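Local coordinates for acetyl-CoA hydrolase/transferase family protein (Porphyromonas gingivalis, PDB 2NVV) that probably hydrolyses acetyl-CoA or transfers coenzyme A between acetate and other acyl groups, and binds zinc ions, at residues V157-K162 with V207-T212; E10-V15 with A37-R42; P394-D399 with C447-Y452; L270-D275 with M294-I299. All coordinates share one frame; numbering follows the deposited sequence.

Contact 1: residues V157-K162 with V207-T212; sequences VELNDK and VGVVRT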
loop_
_atom_site.group_PDB
_atom_site.type_symbol
_atom_site.label_atom_id
_atom_site.label_comp_id
_atom_site.label_asym_id
_atom_site.label_seq_id
_atom_site.Cartn_x
_atom_site.Cartn_y
_atom_site.Cartn_z
ATOM N N VAL A 157 -30.731 17.222 -6.420
ATOM C CA VAL A 157 -30.813 17.155 -4.962
ATOM C C VAL A 157 -32.071 16.464 -4.423
ATOM O O VAL A 157 -33.164 16.580 -4.982
ATOM C CB VAL A 157 -30.738 18.562 -4.341
ATOM C CG1 VAL A 157 -30.736 18.459 -2.820
ATOM C CG2 VAL A 157 -29.498 19.288 -4.857
ATOM N N GLU A 158 -31.895 15.757 -3.317
ATOM C CA GLU A 158 -32.963 15.020 -2.661
ATOM C C GLU A 158 -33.013 15.520 -1.211
ATOM O O GLU A 158 -32.133 15.205 -0.420
ATOM C CB GLU A 158 -32.612 13.539 -2.721
ATOM C CG GLU A 158 -33.765 12.581 -2.628
ATOM C CD GLU A 158 -33.369 11.167 -3.037
ATOM O OE1 GLU A 158 -33.265 10.883 -4.254
ATOM O OE2 GLU A 158 -33.146 10.344 -2.131
ATOM N N LEU A 159 -34.035 16.309 -0.880
ATOM C CA LEU A 159 -34.196 16.889 0.460
ATOM C C LEU A 159 -34.961 15.967 1.411
ATOM O O LEU A 159 -36.195 15.925 1.386
ATOM C CB LEU A 159 -34.942 18.216 0.355
ATOM C CG LEU A 159 -34.497 19.426 1.181
ATOM C CD1 LEU A 159 -35.631 20.428 1.202
ATOM C CD2 LEU A 159 -34.136 19.038 2.592
ATOM N N ASN A 160 -34.229 15.255 2.267
ATOM C CA ASN A 160 -34.833 14.312 3.205
ATOM C C ASN A 160 -35.417 14.937 4.476
ATOM O O ASN A 160 -34.738 15.637 5.213
ATOM C CB ASN A 160 -33.808 13.251 3.599
ATOM C CG ASN A 160 -34.451 11.971 4.069
ATOM O OD1 ASN A 160 -35.532 11.988 4.650
ATOM N ND2 ASN A 160 -33.785 10.849 3.831
ATOM N N ASP A 161 -36.688 14.652 4.720
ATOM C CA ASP A 161 -37.428 15.126 5.892
ATOM C C ASP A 161 -36.796 14.705 7.220
ATOM O O ASP A 161 -36.713 15.483 8.158
ATOM C CB ASP A 161 -38.843 14.543 5.868
ATOM C CG ASP A 161 -39.882 15.558 5.512
ATOM O OD1 ASP A 161 -39.991 16.554 6.255
ATOM O OD2 ASP A 161 -40.586 15.369 4.497
ATOM N N LYS A 162 -36.373 13.449 7.277
ATOM C CA LYS A 162 -35.809 12.845 8.472
ATOM C C LYS A 162 -34.477 13.355 9.011
ATOM O O LYS A 162 -34.100 13.026 10.139
ATOM C CB LYS A 162 -35.727 11.336 8.255
ATOM C CG LYS A 162 -37.084 10.688 7.986
ATOM C CD LYS A 162 -38.135 11.188 8.973
ATOM C CE LYS A 162 -39.263 10.194 9.164
ATOM N NZ LYS A 162 -39.889 9.812 7.876
ATOM N N VAL A 207 -30.473 21.125 -11.144
ATOM C CA VAL A 207 -31.589 21.008 -12.064
ATOM C C VAL A 207 -32.907 20.771 -11.346
ATOM O O VAL A 207 -33.974 20.874 -11.949
ATOM C CB VAL A 207 -31.365 19.885 -13.081
ATOM C CG1 VAL A 207 -30.166 20.218 -13.942
ATOM C CG2 VAL A 207 -31.165 18.556 -12.365
ATOM N N GLY A 208 -32.838 20.462 -10.052
ATOM C CA GLY A 208 -34.053 20.229 -9.288
ATOM C C GLY A 208 -33.856 19.676 -7.886
ATOM O O GLY A 208 -32.832 19.051 -7.581
ATOM N N VAL A 209 -34.850 19.917 -7.033
ATOM C CA VAL A 209 -34.836 19.440 -5.651
ATOM C C VAL A 209 -36.066 18.583 -5.391
ATOM O O VAL A 209 -37.197 19.069 -5.452
ATOM C CB VAL A 209 -34.839 20.602 -4.629
ATOM C CG1 VAL A 209 -34.832 20.040 -3.214
ATOM C CG2 VAL A 209 -33.620 21.505 -4.844
ATOM N N VAL A 210 -35.839 17.306 -5.107
ATOM C CA VAL A 210 -36.928 16.369 -4.840
ATOM C C VAL A 210 -37.078 16.201 -3.335
ATOM O O VAL A 210 -36.122 15.845 -2.642
ATOM C CB VAL A 210 -36.637 14.974 -5.458
ATOM C CG1 VAL A 210 -37.842 14.071 -5.292
ATOM C CG2 VAL A 210 -36.264 15.109 -6.928
ATOM N N ARG A 211 -38.273 16.463 -2.820
ATOM C CA ARG A 211 -38.499 16.328 -1.393
ATOM C C ARG A 211 -38.775 14.880 -1.049
ATOM O O ARG A 211 -39.567 14.213 -1.715
ATOM C CB ARG A 211 -39.684 17.184 -0.944
ATOM C CG ARG A 211 -39.483 18.677 -1.067
ATOM C CD ARG A 211 -40.528 19.419 -0.241
ATOM N NE ARG A 211 -40.463 20.873 -0.396
ATOM C CZ ARG A 211 -40.994 21.544 -1.415
ATOM N NH1 ARG A 211 -41.635 20.898 -2.389
ATOM N NH2 ARG A 211 -40.886 22.866 -1.459
ATOM N N THR A 212 -38.120 14.387 -0.008
ATOM C CA THR A 212 -38.327 13.011 0.421
ATOM C C THR A 212 -38.438 12.957 1.936
ATOM O O THR A 212 -38.197 13.941 2.628
ATOM C CB THR A 212 -37.153 12.086 0.004
ATOM O OG1 THR A 212 -35.991 12.407 0.777
ATOM C CG2 THR A 212 -36.834 12.260 -1.481
#
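Strands 154-160 and 206-212 run side by side in parallel. The ladder climbs alternately: Val157 N to Gly208 O, Val210 N to Val157 O, Leu159 N to Val210 O, Thr212 N to Leu159 O. Beyond the first strand's end, Asp161 N still reaches Thr212 O. The straightest of these bonds is Thr212 N to Leu159 O, at 175°. Strand 206-212 forms one margin, within this chain, of the parallel sheet of the Rossmann-like N-terminal domain. Beta-branched Val157 and Val209 suit extended backbone and meet on one face, CB of Val157 lying 4.1 Å from CG2 of Val209.

Glu158 is on the other face with Val210 and Thr212. From its CB the chain leaves anti to the backbone N (chi1 -156°), and CG comes to rest against the Thr212 methyl, 3.3 Å from CG2, the two side chains crossing at about a right angle. CD is still 4.0 Å from Thr212 CG2. At the tip, OE2 accepts from Lys33 N, while OE1 takes weak bonds from Val34 N and Val35 N. These amides lie just before and at the start of helix 35-47, whose dipole would probably favour the ionised carboxylate.

Contact 2: residues E10-V15 with A37-R42; sequences EAAEFV and AAIAKR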
loop_
_atom_site.group_PDB
_atom_site.type_symbol
_atom_site.label_atom_id
_atom_site.label_comp_id
_atom_site.label_asym_id
_atom_site.label_seq_id
_atom_site.Cartn_x
_atom_site.Cartn_y
_atom_site.Cartn_z
ATOM N N GLU A 10 -39.396 13.492 -12.902
ATOM C CA GLU A 10 -38.913 14.610 -13.699
ATOM C C GLU A 10 -37.392 14.666 -13.599
ATOM O O GLU A 10 -36.696 14.937 -14.581
ATOM C CB GLU A 10 -39.494 15.925 -13.180
ATOM C CG GLU A 10 -41.009 15.969 -13.117
ATOM C CD GLU A 10 -41.534 17.296 -12.599
ATOM O OE1 GLU A 10 -41.423 18.299 -13.332
ATOM O OE2 GLU A 10 -42.047 17.335 -11.459
ATOM N N ALA A 11 -36.886 14.411 -12.395
ATOM C CA ALA A 11 -35.459 14.431 -12.122
ATOM C C ALA A 11 -34.744 13.367 -12.924
ATOM O O ALA A 11 -33.666 13.612 -13.450
ATOM C CB ALA A 11 -35.214 14.221 -10.642
ATOM N N ALA A 12 -35.350 12.189 -13.021
ATOM C CA ALA A 12 -34.757 11.079 -13.763
ATOM C C ALA A 12 -34.570 11.399 -15.249
ATOM O O ALA A 12 -33.781 10.759 -15.931
ATOM C CB ALA A 12 -35.613 9.832 -13.606
ATOM N N GLU A 13 -35.298 12.391 -15.746
ATOM C CA GLU A 13 -35.209 12.775 -17.148
ATOM C C GLU A 13 -33.890 13.470 -17.455
ATOM O O GLU A 13 -33.494 13.563 -18.616
ATOM C CB GLU A 13 -36.382 13.685 -17.528
ATOM C CG GLU A 13 -37.757 13.011 -17.433
ATOM C CD GLU A 13 -38.888 13.922 -17.888
ATOM O OE1 GLU A 13 -38.803 14.436 -19.026
ATOM O OE2 GLU A 13 -39.860 14.131 -17.124
ATOM N N PHE A 14 -33.209 13.946 -16.412
ATOM C CA PHE A 14 -31.930 14.625 -16.578
ATOM C C PHE A 14 -30.768 13.639 -16.692
ATOM O O PHE A 14 -29.615 14.045 -16.869
ATOM C CB PHE A 14 -31.666 15.579 -15.418
ATOM C CG PHE A 14 -32.591 16.761 -15.380
ATOM C CD1 PHE A 14 -33.828 16.683 -14.739
ATOM C CD2 PHE A 14 -32.233 17.958 -15.993
ATOM C CE1 PHE A 14 -34.689 17.778 -14.712
ATOM C CE2 PHE A 14 -33.087 19.056 -15.970
ATOM C CZ PHE A 14 -34.316 18.964 -15.329
ATOM N N VAL A 15 -31.074 12.348 -16.578
ATOM C CA VAL A 15 -30.061 11.305 -16.693
ATOM C C VAL A 15 -30.306 10.589 -18.012
ATOM O O VAL A 15 -31.420 10.131 -18.284
ATOM C CB VAL A 15 -30.151 10.286 -15.530
ATOM C CG1 VAL A 15 -29.140 9.173 -15.733
ATOM C CG2 VAL A 15 -29.906 10.988 -14.198
ATOM N N ALA A 37 -34.291 4.932 -8.455
ATOM C CA ALA A 37 -35.327 3.975 -8.813
ATOM C C ALA A 37 -36.100 4.491 -10.029
ATOM O O ALA A 37 -36.536 3.710 -10.880
ATOM C CB ALA A 37 -36.272 3.769 -7.636
ATOM N N ALA A 38 -36.274 5.809 -10.100
ATOM C CA ALA A 38 -36.979 6.439 -11.212
ATOM C C ALA A 38 -36.128 6.355 -12.482
ATOM O O ALA A 38 -36.659 6.362 -13.594
ATOM C CB ALA A 38 -37.281 7.878 -10.882
ATOM N N ILE A 39 -34.810 6.289 -12.311
ATOM C CA ILE A 39 -33.887 6.169 -13.438
ATOM C C ILE A 39 -34.044 4.756 -13.969
ATOM O O ILE A 39 -34.060 4.528 -15.177
ATOM C CB ILE A 39 -32.409 6.296 -13.012
ATOM C CG1 ILE A 39 -32.167 7.582 -12.219
ATOM C CG2 ILE A 39 -31.530 6.211 -14.234
ATOM C CD1 ILE A 39 -32.377 8.830 -12.996
ATOM N N ALA A 40 -34.142 3.808 -13.040
ATOM C CA ALA A 40 -34.298 2.404 -13.373
ATOM C C ALA A 40 -35.541 2.169 -14.218
ATOM O O ALA A 40 -35.475 1.462 -15.220
ATOM C CB ALA A 40 -34.364 1.579 -12.105
ATOM N N LYS A 41 -36.672 2.749 -13.813
ATOM C CA LYS A 41 -37.923 2.597 -14.567
ATOM C C LYS A 41 -37.633 3.064 -15.989
ATOM O O LYS A 41 -37.861 2.350 -16.972
ATOM C CB LYS A 41 -39.019 3.494 -13.993
ATOM C CG LYS A 41 -39.203 3.436 -12.490
ATOM C CD LYS A 41 -40.047 2.257 -12.053
ATOM C CE LYS A 41 -40.358 2.364 -10.560
ATOM N NZ LYS A 41 -41.137 1.197 -10.066
ATOM N N ARG A 42 -37.129 4.289 -16.061
ATOM C CA ARG A 42 -36.782 4.957 -17.300
ATOM C C ARG A 42 -35.835 4.104 -18.137
ATOM O O ARG A 42 -35.974 4.021 -19.354
ATOM C CB ARG A 42 -36.145 6.295 -16.942
ATOM C CG ARG A 42 -35.770 7.205 -18.072
ATOM C CD ARG A 42 -35.140 8.463 -17.490
ATOM N NE ARG A 42 -34.517 9.303 -18.507
ATOM C CZ ARG A 42 -35.190 9.960 -19.438
ATOM N NH1 ARG A 42 -36.512 9.873 -19.479
ATOM N NH2 ARG A 42 -34.541 10.712 -20.318
#
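Ala38 opens the contact from helix 35-47, its methyl meeting that of Ala12, CB to CB 3.7 Å. Two alanines suit this spot because neither side chain reaches beyond CB, so the backbones of the two helical segments can come close.

One residue on, Ile39 carries the apolar part. Its CB does not aim straight across, but CG1 is anti to the carbonyl carbon (chi1 -54°) and the chain then bends at chi2, bringing the CD1 tip over. CD1 lies 3.4 Å from Ala12 CB and 3.5 Å from Val15 CG2, against the first and last residues of a type I turn. Ala11 and Phe14 of segment 10-15 take no part here and touch Ile156 of the parallel sheet.

Arg42 closes the walk. Its chain is extended from CG to NE, with CG anti to the backbone N (chi1 -177°), long enough to lay the guanidinium along the turn. NE donates to Val15 O at 3.2 Å, fairly straight (164°) and close to the guanidinium plane; Ala12 O is nearer to NE, at 3.0 Å, but badly angled. CA of Glu13 sits over the centre of one guanidinium face. Glu13 OE1 remains 5.1 Å from Arg42 NH1, too far for a salt bridge. The positive group therefore ties down a turn through a backbone carbonyl, and the carboxylate can add, at most, longer-range attraction.

Contact 3: residues P394-D399 with C447-Y452; sequences PSVMKD and CVHPDY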
loop_
_atom_site.group_PDB
_atom_site.type_symbol
_atom_site.label_atom_id
_atom_site.label_comp_id
_atom_site.label_asym_id
_atom_site.label_seq_id
_atom_site.Cartn_x
_atom_site.Cartn_y
_atom_site.Cartn_z
ATOM N N PRO A 394 -12.693 -15.656 12.004
ATOM C CA PRO A 394 -12.911 -16.919 12.704
ATOM C C PRO A 394 -12.002 -17.902 11.979
ATOM O O PRO A 394 -11.774 -17.757 10.785
ATOM C CB PRO A 394 -14.401 -17.180 12.481
ATOM C CG PRO A 394 -14.713 -16.426 11.213
ATOM C CD PRO A 394 -13.945 -15.153 11.413
ATOM N N SER A 395 -11.457 -18.877 12.694
ATOM C CA SER A 395 -10.539 -19.838 12.078
ATOM C C SER A 395 -11.166 -20.723 11.006
ATOM O O SER A 395 -10.509 -21.079 10.030
ATOM C CB SER A 395 -9.908 -20.728 13.155
ATOM O OG SER A 395 -10.855 -21.630 13.701
ATOM N N VAL A 396 -12.434 -21.081 11.177
ATOM C CA VAL A 396 -13.087 -21.952 10.212
ATOM C C VAL A 396 -14.450 -21.469 9.762
ATOM O O VAL A 396 -14.941 -20.438 10.208
ATOM C CB VAL A 396 -13.239 -23.393 10.782
ATOM C CG1 VAL A 396 -11.863 -23.969 11.112
ATOM C CG2 VAL A 396 -14.129 -23.381 12.015
HETATM N N MSE A 397 -15.069 -22.253 8.893
HETATM C CA MSE A 397 -16.374 -21.931 8.334
HETATM C C MSE A 397 -17.067 -23.242 7.955
HETATM O O MSE A 397 -16.443 -24.311 8.002
HETATM C CB MSE A 397 -16.155 -21.068 7.099
HETATM C CG MSE A 397 -17.394 -20.662 6.348
HETATM SE SE MSE A 397 -16.894 -19.744 4.712
HETATM C CE MSE A 397 -16.048 -18.172 5.569
ATOM N N LYS A 398 -18.344 -23.158 7.584
ATOM C CA LYS A 398 -19.126 -24.334 7.195
ATOM C C LYS A 398 -18.905 -25.518 8.129
ATOM O O LYS A 398 -18.434 -26.576 7.703
ATOM C CB LYS A 398 -18.789 -24.758 5.759
ATOM C CG LYS A 398 -19.125 -23.711 4.693
ATOM C CD LYS A 398 -20.635 -23.401 4.644
ATOM C CE LYS A 398 -20.981 -22.306 3.621
ATOM N NZ LYS A 398 -20.637 -22.672 2.201
ATOM N N ASP A 399 -19.256 -25.337 9.398
ATOM C CA ASP A 399 -19.095 -26.388 10.403
ATOM C C ASP A 399 -17.713 -27.019 10.406
ATOM O O ASP A 399 -17.577 -28.211 10.672
ATOM C CB ASP A 399 -20.143 -27.483 10.212
ATOM C CG ASP A 399 -21.546 -26.991 10.497
ATOM O OD1 ASP A 399 -21.770 -26.446 11.603
ATOM O OD2 ASP A 399 -22.423 -27.144 9.623
ATOM N N CYS A 447 -3.324 -19.106 15.495
ATOM C CA CYS A 447 -4.579 -18.756 14.833
ATOM C C CYS A 447 -5.365 -19.860 14.138
ATOM O O CYS A 447 -6.594 -19.883 14.182
ATOM C CB CYS A 447 -4.311 -17.633 13.829
ATOM S SG CYS A 447 -3.545 -16.155 14.565
ATOM N N VAL A 448 -4.653 -20.753 13.467
ATOM C CA VAL A 448 -5.255 -21.867 12.750
ATOM C C VAL A 448 -6.051 -22.801 13.675
ATOM O O VAL A 448 -5.675 -23.038 14.828
ATOM C CB VAL A 448 -4.161 -22.682 12.025
ATOM C CG1 VAL A 448 -4.771 -23.846 11.262
ATOM C CG2 VAL A 448 -3.404 -21.781 11.076
ATOM N N HIS A 449 -7.152 -23.332 13.158
ATOM C CA HIS A 449 -7.990 -24.248 13.919
ATOM C C HIS A 449 -7.275 -25.598 14.009
ATOM O O HIS A 449 -6.728 -26.087 13.017
ATOM C CB HIS A 449 -9.347 -24.399 13.219
ATOM C CG HIS A 449 -10.304 -25.301 13.933
ATOM N ND1 HIS A 449 -10.041 -26.633 14.159
ATOM C CD2 HIS A 449 -11.532 -25.067 14.452
ATOM C CE1 HIS A 449 -11.066 -27.182 14.785
ATOM N NE2 HIS A 449 -11.984 -26.253 14.974
ATOM N N PRO A 450 -7.271 -26.220 15.205
ATOM C CA PRO A 450 -6.615 -27.517 15.428
ATOM C C PRO A 450 -6.755 -28.519 14.284
ATOM O O PRO A 450 -5.786 -29.201 13.941
ATOM C CB PRO A 450 -7.255 -27.997 16.720
ATOM C CG PRO A 450 -7.360 -26.705 17.493
ATOM C CD PRO A 450 -7.925 -25.754 16.444
ATOM N N ASP A 451 -7.951 -28.602 13.703
ATOM C CA ASP A 451 -8.232 -29.513 12.597
ATOM C C ASP A 451 -7.371 -29.296 11.360
ATOM O O ASP A 451 -7.305 -30.172 10.503
ATOM C CB ASP A 451 -9.691 -29.391 12.170
ATOM C CG ASP A 451 -10.626 -30.175 13.051
ATOM O OD1 ASP A 451 -11.858 -30.061 12.861
ATOM O OD2 ASP A 451 -10.129 -30.915 13.925
ATOM N N TYR A 452 -6.721 -28.139 11.252
ATOM C CA TYR A 452 -5.897 -27.849 10.078
ATOM C C TYR A 452 -4.434 -27.574 10.399
ATOM O O TYR A 452 -3.615 -27.420 9.499
ATOM C CB TYR A 452 -6.474 -26.644 9.306
ATOM C CG TYR A 452 -7.845 -26.890 8.713
ATOM C CD1 TYR A 452 -9.007 -26.554 9.410
ATOM C CD2 TYR A 452 -7.978 -27.502 7.464
ATOM C CE1 TYR A 452 -10.266 -26.826 8.875
ATOM C CE2 TYR A 452 -9.222 -27.776 6.924
ATOM C CZ TYR A 452 -10.359 -27.440 7.627
ATOM O OH TYR A 452 -11.580 -27.724 7.067
#
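Two neighbouring residues, Ser395 and Val396, lean on the loop between helices 436-446 and 453-459, with His449 their main partner. The first segment carries strand 396-397, which pairs antiparallel with strand 402-403 in the C-terminal domain; it also holds Lys398, a predicted CoA-binding residue, whose side chain does not enter this contact.

Ser395 keeps OG between the backbone N and the carbonyl carbon (chi1 71°), which brings the oxygen near the edge of the His449 ring; Ser395 OG is 3.2 Å from His449 CB. OG is not bonded to the imidazole: its hydrogen-bond partner is Glu425 OE1, with a weak bond to Trp426 NE1. A small hydroxyl fits here, polar toward Glu425 yet slim enough for the ring.

In Val396, CG1 stands anti to the carbonyl carbon (chi1 -60°) and lies obliquely against the His449 ring, 3.5 Å from CG. The same methyl reaches Tyr452 CE1 at 4.0 Å, so one branch bridges two aromatic residues. Tyr452 OH goes on to Gly400 O, linking the loop to the hairpin.

His449 has CG anti to the backbone N (chi1 -179°), and its ND1 accepts from Asp451 N at 2.9 Å, in the ring plane. That bond and the Trp426 ring, set at about a right angle, would help hold the imidazole's rotation; the accepting ND1 is consistent with a neutral ring protonated on NE2.

Contact 4: residues L270-D275 with M294-I299; sequences LGDNPD and MKKGRI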
loop_
_atom_site.group_PDB
_atom_site.type_symbol
_atom_site.label_atom_id
_atom_site.label_comp_id
_atom_site.label_asym_id
_atom_site.label_seq_id
_atom_site.Cartn_x
_atom_site.Cartn_y
_atom_site.Cartn_z
ATOM N N LEU A 270 -12.984 -3.763 23.967
ATOM C CA LEU A 270 -12.200 -2.580 24.299
ATOM C C LEU A 270 -12.894 -1.791 25.409
ATOM O O LEU A 270 -12.265 -1.388 26.383
ATOM C CB LEU A 270 -12.038 -1.693 23.058
ATOM C CG LEU A 270 -11.212 -2.243 21.889
ATOM C CD1 LEU A 270 -11.461 -1.382 20.656
ATOM C CD2 LEU A 270 -9.718 -2.266 22.240
ATOM N N GLY A 271 -14.195 -1.571 25.246
ATOM C CA GLY A 271 -14.953 -0.843 26.240
ATOM C C GLY A 271 -14.963 -1.530 27.597
ATOM O O GLY A 271 -14.969 -0.864 28.637
ATOM N N ASP A 272 -14.957 -2.859 27.605
ATOM C CA ASP A 272 -14.983 -3.590 28.866
ATOM C C ASP A 272 -13.613 -3.866 29.492
ATOM O O ASP A 272 -13.524 -4.341 30.627
ATOM C CB ASP A 272 -15.752 -4.899 28.691
ATOM C CG ASP A 272 -17.258 -4.729 28.908
ATOM O OD1 ASP A 272 -17.987 -5.741 28.804
ATOM O OD2 ASP A 272 -17.723 -3.593 29.186
ATOM N N ASN A 273 -12.541 -3.576 28.768
ATOM C CA ASN A 273 -11.213 -3.787 29.316
ATOM C C ASN A 273 -10.754 -2.445 29.883
ATOM O O ASN A 273 -10.417 -1.526 29.137
ATOM C CB ASN A 273 -10.255 -4.263 28.228
ATOM C CG ASN A 273 -8.976 -4.823 28.795
ATOM O OD1 ASN A 273 -8.279 -4.156 29.554
ATOM N ND2 ASN A 273 -8.659 -6.060 28.432
ATOM N N PRO A 274 -10.731 -2.318 31.220
ATOM C CA PRO A 274 -10.324 -1.089 31.909
ATOM C C PRO A 274 -8.916 -0.618 31.583
ATOM O O PRO A 274 -8.613 0.565 31.742
ATOM C CB PRO A 274 -10.492 -1.450 33.381
ATOM C CG PRO A 274 -10.146 -2.907 33.397
ATOM C CD PRO A 274 -10.907 -3.416 32.189
ATOM N N ASP A 275 -8.058 -1.534 31.134
ATOM C CA ASP A 275 -6.689 -1.179 30.777
ATOM C C ASP A 275 -6.650 -0.474 29.434
ATOM O O ASP A 275 -5.592 -0.005 29.005
ATOM C CB ASP A 275 -5.795 -2.405 30.728
ATOM C CG ASP A 275 -5.423 -2.899 32.100
ATOM O OD1 ASP A 275 -5.088 -2.051 32.952
ATOM O OD2 ASP A 275 -5.455 -4.129 32.321
HETATM N N MSE A 294 -19.710 5.524 23.250
HETATM C CA MSE A 294 -19.638 6.974 23.334
HETATM C C MSE A 294 -20.521 7.477 24.481
HETATM O O MSE A 294 -20.118 8.351 25.256
HETATM C CB MSE A 294 -20.097 7.573 22.007
HETATM C CG MSE A 294 -19.629 8.975 21.766
HETATM SE SE MSE A 294 -19.959 9.487 19.943
HETATM C CE MSE A 294 -20.957 11.109 20.294
ATOM N N LYS A 295 -21.728 6.917 24.584
ATOM C CA LYS A 295 -22.664 7.310 25.639
ATOM C C LYS A 295 -22.137 6.930 27.030
ATOM O O LYS A 295 -22.556 7.492 28.038
ATOM C CB LYS A 295 -24.021 6.658 25.407
ATOM C CG LYS A 295 -24.547 6.828 24.000
ATOM C CD LYS A 295 -25.994 7.281 24.005
ATOM C CE LYS A 295 -26.897 6.298 24.708
ATOM N NZ LYS A 295 -28.226 6.920 24.929
ATOM N N LYS A 296 -21.213 5.977 27.076
ATOM C CA LYS A 296 -20.629 5.555 28.342
ATOM C C LYS A 296 -19.275 6.233 28.571
ATOM O O LYS A 296 -18.519 5.854 29.476
ATOM C CB LYS A 296 -20.457 4.033 28.363
ATOM C CG LYS A 296 -21.746 3.261 28.112
ATOM C CD LYS A 296 -21.590 1.792 28.452
ATOM C CE LYS A 296 -20.492 1.129 27.619
ATOM N NZ LYS A 296 -20.218 -0.276 28.069
ATOM N N GLY A 297 -18.972 7.228 27.740
ATOM C CA GLY A 297 -17.717 7.947 27.871
ATOM C C GLY A 297 -16.521 7.078 27.511
ATOM O O GLY A 297 -15.363 7.478 27.672
ATOM N N ARG A 298 -16.806 5.883 27.009
ATOM C CA ARG A 298 -15.777 4.933 26.621
ATOM C C ARG A 298 -15.037 5.420 25.371
ATOM O O ARG A 298 -13.825 5.250 25.248
ATOM C CB ARG A 298 -16.433 3.578 26.376
ATOM C CG ARG A 298 -15.520 2.519 25.821
ATOM C CD ARG A 298 -14.189 2.455 26.565
ATOM N NE ARG A 298 -14.297 2.219 28.013
ATOM C CZ ARG A 298 -13.245 1.979 28.780
ATOM N NH1 ARG A 298 -12.036 1.942 28.237
ATOM N NH2 ARG A 298 -13.396 1.783 30.085
ATOM N N ILE A 299 -15.778 5.995 24.433
ATOM C CA ILE A 299 -15.195 6.555 23.224
ATOM C C ILE A 299 -15.409 8.070 23.363
ATOM O O ILE A 299 -16.530 8.540 23.560
ATOM C CB ILE A 299 -15.887 6.029 21.933
ATOM C CG1 ILE A 299 -15.413 4.607 21.634
ATOM C CG2 ILE A 299 -15.564 6.939 20.745
ATOM C CD1 ILE A 299 -15.966 4.025 20.360
#
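Helix 261-272 and helix 288-295 belong to an alternating run of helices and strands, with strand 279-282 between them and strand 299-304 after the second. The glycine-rich stretch Gly258-Val262, predicted to bind CoA and resembling a Rossmann-type loop, runs into the start of helix 261-272. The contact joins the ends of the two helices: the last turn of the first meets the loop that follows the second.

Van der Waals contact comes first. Arg298 sets CG anti to its backbone N (chi1 174°), then bends at chi2 and chi3, so that its aliphatic part folds over Gly271. Arg298 CG and CD both lie 3.4 Å from Gly271 CA, an approach that suits glycine, which has no side chain to stand between. Gly297 holds a positive phi of 68°, which glycine adopts readily, as the loop turns away from helix 288-295.

Electrostatic contact is looser. The guanidinium lays one face over the carbonyl oxygens at the helix end: Gly271 O stands 3.0 Å above its plane, offset toward the rim, with Leu270 O over the same face. No hydrogen bond crosses between the segments; Arg298 NH1 makes a weak one to Ile276 O. A cation near a helix C-terminus would still be favourable. Asp272 OD2 and Lys296 NZ, 4.3 Å apart, would attract, but are too far apart for a salt bridge.

Hydrogen bonding shapes the first side internally. Beyond helix 261-272, Asn273 forms an Asx turn, its OD1 accepting from Asp275 N at 3.1 Å in the carbonyl plane.

Contacts 1 and 2 form one continuous piece of the N-terminal domain: Val207 CB lies 3.5 Å from Phe14 CE2, and Val210 CG2 4.0 Å from Ala11 CB, so segment 10-15 packs on the edge strand 206-212. Contact 3 lies on the opposite side of the chain's centre from both, its centre about 49 Å from that of contact 1. Contacts 3 and 4 are separate, about 17 Å apart at their nearest atoms, and each lies some way from Val262 of the predicted CoA site, the side chains of Ser395 and Leu270 each being about 11 Å from that of Val262. Contact 3 also contains Lys398 of that site, whereas contacts 1 and 2 lie away from it.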